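Local coordinates for tetrapyrrole methylase family protein (Chlorobaculum tepidum, PDB 3HH1) that forms the N-terminal part of an RsmI-type enzyme that probably catalyses S-adenosylmethionine-dependent 2'-O-methylation of a cytidine ribose in 16S rRNA, at residues R70-L75 against Y98-A103; I45-F50 against K55-Y60. All coordinates share one frame; numbering follows the deposited sequence.

Contact 1. Residues R70-L75 against Y98-A103; sequences RQVIEL and YTMASA. With SO4 (sulfate ion), chain E.
V72 offers its CG2 methyl to the selenium of M100 (a selenomethionine), 3.9 Å from CG2 to SE, and the two side chains cross at about a right angle. CG2 of V72 stands beside its own backbone N, while CG1 takes the place anti to that N. CG of M100 lies anti to its carbonyl carbon (chi1 -70°), and an extended chi2 (172°) carries SE out to V72. I73 of helix 65-77 reaches A103, about one turn beyond M100 on helix 98-106: its CD1 lies 3.7 Å from the carbonyl O of A103 and 4.2 Å from the A103 CB, a methyl packed against backbone as well as side chain. V72 and M100 both also rest on A36 of strand 34-37, so the two helices meet over one face of the parallel sheet. R70 points to another side of its helix; there its NH2 gives a nearly straight hydrogen bond to O1 of a sulfate (2.8 Å, 176°), which approaches the guanidinium at its edge. The interhelical part is apolar and slight, burying 164 Å² in all, so it depends on the fit of methyl groups and selenium, whereas R70 and R67 together hold a sulfate, probably from the crystallisation liquor.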
# COMPACT_ATOMS: atom_id res chain seq x y z
N ARG A 70 -1.66 -18.44 -2.59
CA ARG A 70 -1.06 -19.60 -3.23
C ARG A 70 -1.16 -19.52 -4.74
O ARG A 70 -0.18 -19.78 -5.44
CB ARG A 70 -1.70 -20.88 -2.74
CG ARG A 70 -1.05 -22.10 -3.28
CD ARG A 70 -1.46 -23.33 -2.51
NE ARG A 70 -2.91 -23.52 -2.53
CZ ARG A 70 -3.74 -23.35 -1.50
NH1 ARG A 70 -3.30 -23.02 -0.28
NH2 ARG A 70 -5.04 -23.56 -1.69
N GLN A 71 -2.33 -19.16 -5.24
CA GLN A 71 -2.53 -19.06 -6.68
C GLN A 71 -1.59 -18.03 -7.32
O GLN A 71 -1.03 -18.30 -8.40
CB GLN A 71 -3.96 -18.67 -7.02
CG GLN A 71 -4.95 -19.78 -6.76
CD GLN A 71 -6.33 -19.31 -7.09
OE1 GLN A 71 -6.92 -19.76 -8.05
NE2 GLN A 71 -6.80 -18.33 -6.38
N VAL A 72 -1.43 -16.89 -6.67
CA VAL A 72 -0.58 -15.82 -7.19
C VAL A 72 0.87 -16.25 -7.16
O VAL A 72 1.59 -16.09 -8.17
CB VAL A 72 -0.79 -14.50 -6.42
CG1 VAL A 72 0.35 -13.46 -6.69
CG2 VAL A 72 -2.20 -13.94 -6.69
N ILE A 73 1.32 -16.81 -6.04
CA ILE A 73 2.71 -17.24 -5.93
C ILE A 73 3.03 -18.34 -6.93
O ILE A 73 4.08 -18.30 -7.56
CB ILE A 73 3.11 -17.71 -4.49
CG1 ILE A 73 3.00 -16.56 -3.47
CG2 ILE A 73 4.52 -18.37 -4.46
CD1 ILE A 73 3.97 -15.44 -3.63
N GLU A 74 2.11 -19.29 -7.12
CA GLU A 74 2.33 -20.34 -8.09
C GLU A 74 2.44 -19.77 -9.48
O GLU A 74 3.33 -20.18 -10.25
CB GLU A 74 1.25 -21.42 -7.99
CG GLU A 74 1.44 -22.23 -6.72
CD GLU A 74 0.40 -23.31 -6.50
OE1 GLU A 74 -0.52 -23.46 -7.33
OE2 GLU A 74 0.50 -24.02 -5.47
N LEU A 75 1.57 -18.83 -9.83
CA LEU A 75 1.64 -18.24 -11.17
C LEU A 75 2.97 -17.48 -11.40
O LEU A 75 3.59 -17.62 -12.43
CB LEU A 75 0.46 -17.34 -11.39
CG LEU A 75 -0.05 -17.01 -12.79
CD1 LEU A 75 0.11 -18.14 -13.84
CD2 LEU A 75 -1.48 -16.60 -12.66
N TYR A 98 -2.90 -6.38 -0.25
CA TYR A 98 -1.45 -6.22 -0.15
C TYR A 98 -0.76 -7.47 0.43
O TYR A 98 0.42 -7.67 0.22
CB TYR A 98 -1.07 -4.97 0.66
CG TYR A 98 0.35 -4.57 0.36
CD1 TYR A 98 0.63 -3.73 -0.69
CD2 TYR A 98 1.42 -5.10 1.10
CE1 TYR A 98 1.93 -3.40 -0.99
CE2 TYR A 98 2.72 -4.77 0.80
CZ TYR A 98 2.95 -3.90 -0.23
OH TYR A 98 4.25 -3.55 -0.55
N THR A 99 -1.49 -8.30 1.15
CA THR A 99 -0.92 -9.55 1.65
C THR A 99 -0.29 -10.35 0.52
O THR A 99 0.72 -11.03 0.73
CB THR A 99 -1.93 -10.39 2.32
OG1 THR A 99 -2.66 -9.55 3.24
CG2 THR A 99 -1.19 -11.51 3.11
N MSE A 100 -0.87 -10.26 -0.67
CA MSE A 100 -0.32 -10.96 -1.82
C MSE A 100 1.01 -10.40 -2.28
O MSE A 100 1.89 -11.16 -2.68
CB MSE A 100 -1.36 -11.02 -2.95
CG MSE A 100 -2.52 -11.92 -2.67
SE MSE A 100 -3.96 -11.76 -4.04
CE MSE A 100 -4.54 -9.96 -3.67
N ALA A 101 1.18 -9.07 -2.25
CA ALA A 101 2.46 -8.43 -2.53
C ALA A 101 3.51 -8.73 -1.48
O ALA A 101 4.67 -8.98 -1.79
CB ALA A 101 2.28 -6.91 -2.70
N SER A 102 3.14 -8.70 -0.21
CA SER A 102 4.08 -9.08 0.84
C SER A 102 4.50 -10.56 0.71
O SER A 102 5.68 -10.88 0.90
CB SER A 102 3.47 -8.78 2.20
OG SER A 102 4.33 -9.20 3.24
N ALA A 103 3.58 -11.47 0.37
CA ALA A 103 3.95 -12.86 0.17
C ALA A 103 4.94 -13.01 -1.02
O ALA A 103 5.89 -13.78 -0.95
CB ALA A 103 2.68 -13.75 -0.02
S SO4 E . -7.12 -25.02 -4.37
O1 SO4 E . -5.88 -24.25 -4.22
O2 SO4 E . -6.88 -26.40 -3.92
O3 SO4 E . -8.19 -24.44 -3.56
O4 SO4 E . -7.57 -25.04 -5.76

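Contact 2. Residues I45-F50 against K55-Y60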
# COMPACT_ATOMS: atom_id res chain seq x y z
N ILE A 45 -16.02 -4.33 -13.58
CA ILE A 45 -16.47 -3.12 -14.21
C ILE A 45 -15.32 -2.43 -14.95
O ILE A 45 -15.47 -2.02 -16.10
CB ILE A 45 -17.10 -2.16 -13.18
CG1 ILE A 45 -18.43 -2.73 -12.68
CG2 ILE A 45 -17.32 -0.80 -13.80
CD1 ILE A 45 -18.98 -2.02 -11.44
N LEU A 46 -14.17 -2.31 -14.29
CA LEU A 46 -12.96 -1.75 -14.92
C LEU A 46 -12.53 -2.49 -16.18
O LEU A 46 -12.29 -1.89 -17.20
CB LEU A 46 -11.81 -1.69 -13.91
CG LEU A 46 -10.52 -0.98 -14.40
CD1 LEU A 46 -9.86 -0.25 -13.24
CD2 LEU A 46 -9.61 -1.98 -15.05
N LEU A 47 -12.44 -3.81 -16.08
CA LEU A 47 -12.05 -4.61 -17.22
C LEU A 47 -13.02 -4.49 -18.39
O LEU A 47 -12.59 -4.33 -19.52
CB LEU A 47 -11.86 -6.08 -16.82
CG LEU A 47 -10.75 -6.28 -15.76
CD1 LEU A 47 -10.66 -7.75 -15.36
CD2 LEU A 47 -9.37 -5.72 -16.11
N LYS A 48 -14.32 -4.54 -18.13
CA LYS A 48 -15.33 -4.37 -19.15
C LYS A 48 -15.16 -3.01 -19.81
O LYS A 48 -15.25 -2.90 -21.02
CB LYS A 48 -16.72 -4.49 -18.55
CG LYS A 48 -17.87 -4.28 -19.54
CD LYS A 48 -19.20 -4.02 -18.85
CE LYS A 48 -20.12 -5.23 -18.80
NZ LYS A 48 -21.51 -4.83 -18.40
N HIS A 49 -14.89 -1.98 -19.02
CA HIS A 49 -14.69 -0.64 -19.57
C HIS A 49 -13.61 -0.59 -20.64
O HIS A 49 -13.75 0.13 -21.64
CB HIS A 49 -14.30 0.31 -18.44
CG HIS A 49 -14.07 1.71 -18.88
ND1 HIS A 49 -15.10 2.62 -19.01
CD2 HIS A 49 -12.94 2.37 -19.20
CE1 HIS A 49 -14.60 3.79 -19.40
NE2 HIS A 49 -13.30 3.65 -19.53
N PHE A 50 -12.51 -1.31 -20.42
CA PHE A 50 -11.39 -1.25 -21.36
C PHE A 50 -11.44 -2.38 -22.39
O PHE A 50 -10.49 -2.56 -23.17
CB PHE A 50 -10.08 -1.30 -20.63
CG PHE A 50 -9.78 -0.07 -19.85
CD1 PHE A 50 -9.59 1.14 -20.49
CD2 PHE A 50 -9.62 -0.13 -18.49
CE1 PHE A 50 -9.32 2.27 -19.75
CE2 PHE A 50 -9.31 0.98 -17.78
CZ PHE A 50 -9.15 2.20 -18.42
N LYS A 55 -10.12 -12.65 -18.92
CA LYS A 55 -9.02 -12.65 -17.99
C LYS A 55 -9.25 -13.57 -16.77
O LYS A 55 -10.32 -13.56 -16.15
CB LYS A 55 -8.83 -11.23 -17.52
CG LYS A 55 -7.59 -10.92 -16.74
CD LYS A 55 -6.26 -11.20 -17.48
CE LYS A 55 -6.03 -10.32 -18.65
NZ LYS A 55 -4.97 -10.86 -19.53
N ARG A 56 -8.23 -14.31 -16.38
CA ARG A 56 -8.31 -15.09 -15.12
C ARG A 56 -8.24 -14.11 -13.94
O ARG A 56 -7.30 -13.34 -13.82
CB ARG A 56 -7.19 -16.09 -15.01
CG ARG A 56 -7.22 -16.91 -13.78
CD ARG A 56 -5.99 -17.76 -13.61
NE ARG A 56 -6.05 -18.44 -12.33
CZ ARG A 56 -5.09 -19.22 -11.85
NH1 ARG A 56 -3.99 -19.43 -12.54
NH2 ARG A 56 -5.23 -19.77 -10.67
N LEU A 57 -9.22 -14.21 -13.05
CA LEU A 57 -9.26 -13.35 -11.86
C LEU A 57 -8.95 -14.18 -10.64
O LEU A 57 -9.46 -15.30 -10.50
CB LEU A 57 -10.64 -12.72 -11.68
CG LEU A 57 -11.13 -11.78 -12.76
CD1 LEU A 57 -12.44 -11.15 -12.27
CD2 LEU A 57 -10.07 -10.72 -13.14
N VAL A 58 -8.13 -13.64 -9.75
CA VAL A 58 -7.90 -14.27 -8.43
C VAL A 58 -8.53 -13.36 -7.38
O VAL A 58 -8.11 -12.23 -7.22
CB VAL A 58 -6.41 -14.45 -8.15
CG1 VAL A 58 -6.18 -15.01 -6.69
CG2 VAL A 58 -5.77 -15.37 -9.22
N SER A 59 -9.57 -13.80 -6.71
CA SER A 59 -10.29 -12.93 -5.83
C SER A 59 -9.86 -13.21 -4.39
O SER A 59 -9.91 -14.34 -3.92
CB SER A 59 -11.78 -13.09 -6.04
OG SER A 59 -12.20 -14.30 -5.49
N TYR A 60 -9.40 -12.18 -3.72
CA TYR A 60 -8.94 -12.24 -2.36
C TYR A 60 -10.07 -12.07 -1.36
O TYR A 60 -10.78 -11.08 -1.40
CB TYR A 60 -7.87 -11.17 -2.14
CG TYR A 60 -7.27 -11.23 -0.75
CD1 TYR A 60 -6.17 -12.05 -0.49
CD2 TYR A 60 -7.81 -10.51 0.29
CE1 TYR A 60 -5.62 -12.15 0.78
CE2 TYR A 60 -7.26 -10.59 1.59
CZ TYR A 60 -6.15 -11.42 1.81
OH TYR A 60 -5.59 -11.53 3.05
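L47 overlaps L57 by a single methyl pair, CD1 of L47 lying 3.8 Å from CD2 of L57, and the surface buried between the two segments is just 80 Å². The two side chains come from facing elements, helix 40-49 and strand 57-59, and slide past each other in opposite directions. Both leucines have CG beside the backbone N and anti to the carbonyl carbon, with chi1 -61° in L47 and -63° in L57. Chi2 near 180° then extends the CD1 branch of each. In L47 this extended CD1 is the very methyl that does the touching, whereas in L57 it is the other branch, CD2, that meets L47. CD1 of L47 also grazes the K55 side chain near its root, 4.5 Å from CB, so one leucine methyl serves both residues. K55 starts toward the helix, but bends at chi2 and chi3 and carries its ammonium away, where NZ is hydrogen-bonded to the backbone O atoms of A32 and R30. Strand 34-37, helix 40-49 and strand 57-59 form a beta-alpha-beta unit of the parallel sheet, and this contact lays the crossover helix against the second strand of the unit. I35 on the first strand touches L47, K55 and L57 alike, joining all three elements in one apolar patch. T40 and S44, earlier on helix 40-49, also touch L57. Backbone hydrogen bonds from V58 to I35 and C37 tie the two strands side by side beneath these residues. V58 itself faces the other side of the strand and packs on A68 and Q71 of helix 65-77, so this edge strand has a helix on each face.

In the fold
From the N terminus the chain reaches contact 2 first: it closes a short loop of four residues between segments 45-50 and 55-60, at one edge of the parallel sheet. Helix 65-77 follows strand 57-59, and contact 1 then spans 22 residues, including strand 82-87, to bring helix 98-106 alongside. The two contacts are in series, neither nested nor crossed, with centres about 17 Å apart on opposite sides of the chain's centre. They still meet directly, through a probable hydrogen bond from R56 NH2 to Q71 OE1. On helix 98-106 itself, T99 and S102 hydrogen-bond to Y98 and D95 of the second subunit, linking contact 1 to the dimer interface.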